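Side-chain contacts in putative oxidoreductase (PDB 3L6D), which probably binds NADP and acts as an oxidoreductase, perhaps with chemistry like that of the NADPH-dependent reductive aminases: residues V244-F249 against V272-A277; G282-D285 against T290-F293. One frame throughout, in Å; residues are numbered along the deposited sequence.

Contact 1 of 2, residues V244-F249 against V272-A277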
ATOM      1  N   VAL B 244     -15.309 -15.349   0.942  1.00 29.92           N
ATOM      2  CA  VAL B 244     -14.161 -15.989   0.291  1.00 29.10           C
ATOM      3  C   VAL B 244     -12.822 -15.425   0.797  1.00 27.28           C
ATOM      4  O   VAL B 244     -11.885 -16.178   1.104  1.00 25.15           O
ATOM      5  CB  VAL B 244     -14.267 -15.844  -1.263  1.00 29.32           C
ATOM      6  CG1 VAL B 244     -13.039 -16.408  -1.944  1.00 39.08           C
ATOM      7  CG2 VAL B 244     -15.550 -16.547  -1.769  1.00 39.52           C
ATOM      8  N   HIS B 245     -12.740 -14.102   0.914  1.00 27.25           N
ATOM      9  CA  HIS B 245     -11.547 -13.476   1.486  1.00 26.98           C
ATOM     10  C   HIS B 245     -11.360 -13.874   2.938  1.00 26.94           C
ATOM     11  O   HIS B 245     -10.241 -14.175   3.352  1.00 28.26           O
ATOM     12  CB  HIS B 245     -11.573 -11.940   1.347  1.00 27.56           C
ATOM     13  CG  HIS B 245     -11.247 -11.444  -0.032  1.00 27.68           C
ATOM     14  ND1 HIS B 245     -12.120 -11.558  -1.090  1.00 28.62           N
ATOM     15  CD2 HIS B 245     -10.149 -10.819  -0.520  1.00 28.71           C
ATOM     16  CE1 HIS B 245     -11.576 -11.024  -2.171  1.00 28.64           C
ATOM     17  NE2 HIS B 245     -10.378 -10.567  -1.852  1.00 27.91           N
ATOM     18  N   ALA B 246     -12.440 -13.897   3.713  1.00 27.25           N
ATOM     19  CA  ALA B 246     -12.337 -14.341   5.116  1.00 28.30           C
ATOM     20  C   ALA B 246     -11.683 -15.720   5.200  1.00 29.11           C
ATOM     21  O   ALA B 246     -10.805 -15.956   6.060  1.00 28.94           O
ATOM     22  CB  ALA B 246     -13.691 -14.339   5.797  1.00 27.60           C
ATOM     23  N   ASP B 247     -12.077 -16.598   4.273  1.00 30.20           N
ATOM     24  CA  ASP B 247     -11.566 -17.995   4.200  1.00 32.26           C
ATOM     25  C   ASP B 247     -10.073 -18.028   3.908  1.00 31.06           C
ATOM     26  O   ASP B 247      -9.300 -18.639   4.653  1.00 30.08           O
ATOM     27  CB  ASP B 247     -12.292 -18.797   3.109  1.00 34.51           C
ATOM     28  CG  ASP B 247     -13.682 -19.251   3.543  1.00 64.01           C
ATOM     29  OD1 ASP B 247     -13.984 -19.129   4.755  1.00 35.81           O
ATOM     30  OD2 ASP B 247     -14.463 -19.737   2.677  1.00 36.65           O
ATOM     31  N   ALA B 248      -9.698 -17.359   2.819  1.00 29.61           N
ATOM     32  CA  ALA B 248      -8.319 -17.148   2.453  1.00 28.38           C
ATOM     33  C   ALA B 248      -7.494 -16.544   3.599  1.00 27.94           C
ATOM     34  O   ALA B 248      -6.369 -16.986   3.844  1.00 27.53           O
ATOM     35  CB  ALA B 248      -8.259 -16.237   1.227  1.00 28.01           C
ATOM     36  N   PHE B 249      -8.017 -15.500   4.258  1.00 27.32           N
ATOM     37  CA  PHE B 249      -7.255 -14.832   5.328  1.00 26.27           C
ATOM     38  C   PHE B 249      -6.969 -15.801   6.494  1.00 26.23           C
ATOM     39  O   PHE B 249      -5.848 -15.859   6.988  1.00 24.86           O
ATOM     40  CB  PHE B 249      -7.965 -13.568   5.848  1.00 25.68           C
ATOM     41  CG  PHE B 249      -8.070 -12.422   4.827  1.00 24.24           C
ATOM     42  CD1 PHE B 249      -7.784 -12.614   3.482  1.00 25.32           C
ATOM     43  CD2 PHE B 249      -8.507 -11.147   5.238  1.00 25.62           C
ATOM     44  CE1 PHE B 249      -7.930 -11.571   2.547  1.00 24.60           C
ATOM     45  CE2 PHE B 249      -8.636 -10.100   4.314  1.00 25.06           C
ATOM     46  CZ  PHE B 249      -8.338 -10.316   2.958  1.00 25.10           C
ATOM     47  N   VAL B 272     -11.145  -8.057  11.672  1.00 23.70           N
ATOM     48  CA  VAL B 272     -12.016  -7.139  10.957  1.00 23.31           C
ATOM     49  C   VAL B 272     -12.887  -7.833   9.898  1.00 22.81           C
ATOM     50  O   VAL B 272     -14.110  -7.593   9.825  1.00 22.95           O
ATOM     51  CB  VAL B 272     -11.190  -5.990  10.308  1.00 23.24           C
ATOM     52  CG1 VAL B 272     -12.062  -5.141   9.381  1.00 27.98           C
ATOM     53  CG2 VAL B 272     -10.590  -5.098  11.397  1.00 27.68           C
ATOM     54  N   VAL B 273     -12.273  -8.670   9.069  1.00 22.01           N
ATOM     55  CA  VAL B 273     -13.017  -9.282   7.964  1.00 22.63           C
ATOM     56  C   VAL B 273     -13.902 -10.426   8.493  1.00 25.16           C
ATOM     57  O   VAL B 273     -15.036 -10.602   8.052  1.00 25.12           O
ATOM     58  CB  VAL B 273     -12.082  -9.782   6.848  1.00 22.37           C
ATOM     59  CG1 VAL B 273     -12.887 -10.330   5.745  1.00 25.44           C
ATOM     60  CG2 VAL B 273     -11.214  -8.609   6.273  1.00 24.39           C
ATOM     61  N   GLN B 274     -13.403 -11.207   9.442  1.00 27.58           N
ATOM     62  CA  GLN B 274     -14.278 -12.235  10.045  1.00 29.94           C
ATOM     63  C   GLN B 274     -15.511 -11.523  10.613  1.00 31.52           C
ATOM     64  O   GLN B 274     -16.648 -11.897  10.319  1.00 31.25           O
ATOM     65  CB  GLN B 274     -13.528 -13.052  11.103  1.00 31.59           C
ATOM     66  CG  GLN B 274     -12.359 -13.914  10.565  1.00 59.43           C
ATOM     67  CD  GLN B 274     -12.800 -15.161   9.790  1.00 34.25           C
ATOM     68  OE1 GLN B 274     -13.957 -15.582   9.870  1.00 60.23           O
ATOM     69  NE2 GLN B 274     -11.870 -15.763   9.044  1.00 59.75           N
ATOM     70  N   ARG B 275     -15.295 -10.444  11.368  1.00 32.81           N
ATOM     71  CA  ARG B 275     -16.418  -9.699  11.932  1.00 34.04           C
ATOM     72  C   ARG B 275     -17.394  -9.099  10.887  1.00 33.43           C
ATOM     73  O   ARG B 275     -18.616  -9.195  11.063  1.00 33.94           O
ATOM     74  CB  ARG B 275     -15.942  -8.615  12.892  1.00 36.05           C
ATOM     75  CG  ARG B 275     -17.038  -8.168  13.845  1.00 47.42           C
ATOM     76  CD  ARG B 275     -16.638  -6.919  14.555  1.00 38.45           C
ATOM     77  NE  ARG B 275     -16.627  -5.798  13.636  1.00 47.24           N
ATOM     78  CZ  ARG B 275     -17.325  -4.686  13.806  1.00 39.13           C
ATOM     79  NH1 ARG B 275     -18.079  -4.540  14.884  1.00 46.42           N
ATOM     80  NH2 ARG B 275     -17.235  -3.716  12.902  1.00 46.64           N
ATOM     81  N   ALA B 276     -16.866  -8.506   9.814  1.00 31.54           N
ATOM     82  CA  ALA B 276     -17.697  -8.062   8.690  1.00 30.66           C
ATOM     83  C   ALA B 276     -18.534  -9.229   8.149  1.00 30.67           C
ATOM     84  O   ALA B 276     -19.737  -9.067   7.849  1.00 29.45           O
ATOM     85  CB  ALA B 276     -16.834  -7.454   7.565  1.00 30.30           C
ATOM     86  N   ALA B 277     -17.902 -10.398   8.032  1.00 31.72           N
ATOM     87  CA  ALA B 277     -18.613 -11.620   7.611  1.00 33.47           C
ATOM     88  C   ALA B 277     -19.761 -11.956   8.571  1.00 36.10           C
ATOM     89  O   ALA B 277     -20.875 -12.233   8.131  1.00 36.68           O
ATOM     90  CB  ALA B 277     -17.656 -12.786   7.484  1.00 32.87           C
TER
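The apolar part of the contact is carried by Val273, whose two methyl groups meet different partners on the neighbouring helix. CG1 stands anti to the backbone N (chi1 -178°) and reaches the methyl of Ala246, with 4.1 Å between Val273 CG1 and Ala246 CB. Val273 CG2 presses obliquely on the ring of Phe249, 3.6 Å from Phe249 CE2, and the two side chains cross at about a right angle. An alanine in place of Val273 would probably leave a gap against both Phe249 and Ala246, with the phenyl ring losing its support from helix 264-281 at this point.

The ring of Phe249 also lies against its own helix, one face over the carbonyl carbon of His245, while its CZ sits at the edge of the imidazole in that ring's plane. Phe184 and Val188 of the second subunit add to the packing around Phe249, and Tyr130 of that subunit hydrogen-bonds His245 NE2.

The polar approach is looser. Gln274 bends at chi2 (-74°) and brings its amide over Ala246, placing Gln274 NE2 3.2 Å from Ala246 O, but the angle is too poor for a hydrogen bond. The two helix segments, running at 144° to each other, are thus joined here by buried methyl and aromatic surface, with no hydrogen bond or salt bridge directing the pairing.

Contact 2 of 2, residues G282-D285 against T290-F293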
ATOM      1  N   GLY B 282     -20.803 -10.940   4.105  1.00 30.71           N
ATOM      2  CA  GLY B 282     -20.078 -12.035   3.431  1.00 30.85           C
ATOM      3  C   GLY B 282     -20.249 -12.170   1.924  1.00 31.77           C
ATOM      4  O   GLY B 282     -19.281 -12.487   1.201  1.00 32.29           O
ATOM      5  N   ASP B 283     -21.460 -11.924   1.438  1.00 32.08           N
ATOM      6  CA  ASP B 283     -21.742 -12.073   0.019  1.00 33.68           C
ATOM      7  C   ASP B 283     -21.442 -10.809  -0.794  1.00 33.28           C
ATOM      8  O   ASP B 283     -21.640 -10.780  -2.010  1.00 32.94           O
ATOM      9  CB  ASP B 283     -23.194 -12.521  -0.201  1.00 36.45           C
ATOM     10  CG  ASP B 283     -24.209 -11.510   0.299  1.00 45.45           C
ATOM     11  OD1 ASP B 283     -23.835 -10.574   1.033  1.00 38.49           O
ATOM     12  OD2 ASP B 283     -25.400 -11.653  -0.035  1.00 38.59           O
ATOM     13  N   GLN B 284     -20.988  -9.753  -0.125  1.00 32.85           N
ATOM     14  CA  GLN B 284     -20.616  -8.527  -0.844  1.00 33.02           C
ATOM     15  C   GLN B 284     -19.128  -8.457  -1.236  1.00 31.36           C
ATOM     16  O   GLN B 284     -18.322  -9.259  -0.778  1.00 31.15           O
ATOM     17  CB  GLN B 284     -21.030  -7.290  -0.043  1.00 33.46           C
ATOM     18  CG  GLN B 284     -22.527  -7.224   0.243  1.00 31.50           C
ATOM     19  CD  GLN B 284     -22.880  -6.028   1.069  1.00 34.61           C
ATOM     20  OE1 GLN B 284     -22.310  -4.944   0.896  1.00 31.70           O
ATOM     21  NE2 GLN B 284     -23.827  -6.206   1.990  1.00 32.05           N
ATOM     22  N   ASP B 285     -18.795  -7.498  -2.096  1.00 30.26           N
ATOM     23  CA  ASP B 285     -17.422  -7.181  -2.455  1.00 29.98           C
ATOM     24  C   ASP B 285     -16.646  -6.865  -1.176  1.00 28.67           C
ATOM     25  O   ASP B 285     -17.204  -6.347  -0.189  1.00 27.84           O
ATOM     26  CB  ASP B 285     -17.383  -5.993  -3.419  1.00 30.26           C
ATOM     27  CG  ASP B 285     -15.970  -5.675  -3.930  1.00 40.87           C
ATOM     28  OD1 ASP B 285     -15.573  -6.218  -4.987  1.00 31.05           O
ATOM     29  OD2 ASP B 285     -15.255  -4.863  -3.298  1.00 30.13           O
ATOM     30  N   THR B 290     -15.394  -1.737   4.502  1.00 24.20           N
ATOM     31  CA  THR B 290     -15.575  -0.339   4.854  1.00 24.69           C
ATOM     32  C   THR B 290     -16.843  -0.048   5.671  1.00 26.36           C
ATOM     33  O   THR B 290     -16.780   0.653   6.716  1.00 27.17           O
ATOM     34  CB  THR B 290     -15.534   0.542   3.569  1.00 25.47           C
ATOM     35  OG1 THR B 290     -14.276   0.297   2.899  1.00 27.91           O
ATOM     36  CG2 THR B 290     -15.592   1.997   3.929  1.00 30.57           C
ATOM     37  N   LYS B 291     -17.983  -0.557   5.201  1.00 26.86           N
ATOM     38  CA  LYS B 291     -19.279  -0.326   5.857  1.00 29.04           C
ATOM     39  C   LYS B 291     -19.382  -0.923   7.265  1.00 29.69           C
ATOM     40  O   LYS B 291     -20.165  -0.424   8.079  1.00 30.75           O
ATOM     41  CB  LYS B 291     -20.437  -0.854   4.995  1.00 29.80           C
ATOM     42  CG  LYS B 291     -20.751  -0.016   3.747  1.00 43.19           C
ATOM     43  CD  LYS B 291     -21.310  -0.864   2.582  1.00 32.67           C
ATOM     44  CE  LYS B 291     -22.675  -1.450   2.844  1.00 44.16           C
ATOM     45  NZ  LYS B 291     -23.066  -2.469   1.815  1.00 34.24           N
ATOM     46  N   SER B 292     -18.584  -1.950   7.560  1.00 29.41           N
ATOM     47  CA  SER B 292     -18.618  -2.626   8.862  1.00 30.37           C
ATOM     48  C   SER B 292     -18.132  -1.716   9.989  1.00 32.20           C
ATOM     49  O   SER B 292     -18.404  -1.963  11.177  1.00 32.81           O
ATOM     50  CB  SER B 292     -17.838  -3.957   8.831  1.00 30.71           C
ATOM     51  OG  SER B 292     -16.423  -3.799   8.896  1.00 27.72           O
ATOM     52  N   PHE B 293     -17.443  -0.637   9.619  1.00 32.77           N
ATOM     53  CA  PHE B 293     -17.024   0.344  10.614  1.00 33.00           C
ATOM     54  C   PHE B 293     -18.092   1.382  10.965  1.00 33.89           C
ATOM     55  O   PHE B 293     -17.924   2.163  11.916  1.00 34.19           O
ATOM     56  CB  PHE B 293     -15.729   1.018  10.170  1.00 32.17           C
ATOM     57  CG  PHE B 293     -14.570   0.066  10.079  1.00 28.54           C
ATOM     58  CD1 PHE B 293     -14.212  -0.501   8.869  1.00 31.49           C
ATOM     59  CD2 PHE B 293     -13.836  -0.261  11.222  1.00 32.37           C
ATOM     60  CE1 PHE B 293     -13.145  -1.381   8.791  1.00 27.84           C
ATOM     61  CE2 PHE B 293     -12.766  -1.153  11.161  1.00 28.19           C
ATOM     62  CZ  PHE B 293     -12.413  -1.708   9.942  1.00 31.83           C
TER
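The carboxamide of Gln284 meets Lys291 at its edge, not over a face: the ammonium nitrogen lies in the carbonyl plane, on a lone pair of OE1. The C=O...N angle is 128°, and the lone pair used is the one on the NE2 side, so that Lys291 NZ is 3.8 Å from Gln284 NE2 but 5.0 Å from Gln284 CG. The phenyl ring of Phe293 has the carbonyl oxygen of Thr290 in its plane, at its edge. Thr290 O also accepts a backbone hydrogen bond from Phe293 N, which closes a turn around Lys291 and Ser292.

The contact rests on one hydrogen bond, from Lys291 NZ to Gln284 OE1 at 2.7 Å. It bridges two backbones that lie well apart, the CA atoms of Gln284 and Lys291 being 10.7 Å from each other. Gln284 covers its share by running extended beyond CG (chi2 178°). Lys291 bends at chi3 (67°) and comes across the glutamine at about a right angle, with little more than its end in touch. The bond favours one rotation of the amide, since a flipped group would turn an N-H toward a donor. The positive charge would probably polarise the carbonyl further. Lys291 has a second partner in the ring of Phe235, a cation-pi contact, and Gln284 packs on the same phenylalanine.

Both segments belong to the loop that follows helix 264-281, and Lys291 rests on Tyr281 at the end of that helix. Backbone bonds from Gly282 to Asp243 and from Gln284 to Leu242 tie the loop to the start of helix 242-259, while a salt bridge from Asp285 to Arg229 joins it to helix 204-232.

Overall arrangement
Contact 1 closes before contact 2 opens along the chain, and their centres lie about 10 Å apart on the same side of the chain's centre, within the reductive aminase-like C-terminal region. Contact 1 pairs helices 242-259 and 264-281; contact 2 draws together the loop leaving the second of these. The two meet directly: Val272 CG1 packs 3.5 Å from Phe293 CZ, Ala276 lies against Ser292, and Arg275 reaches the backbone oxygen of Ser292. The closing loop is thereby folded back on the helix it leaves. Both contacts also touch the second subunit, so this all-helical end, well away from the Rossmann-type sheet of its own chain, contributes to the dimer interface.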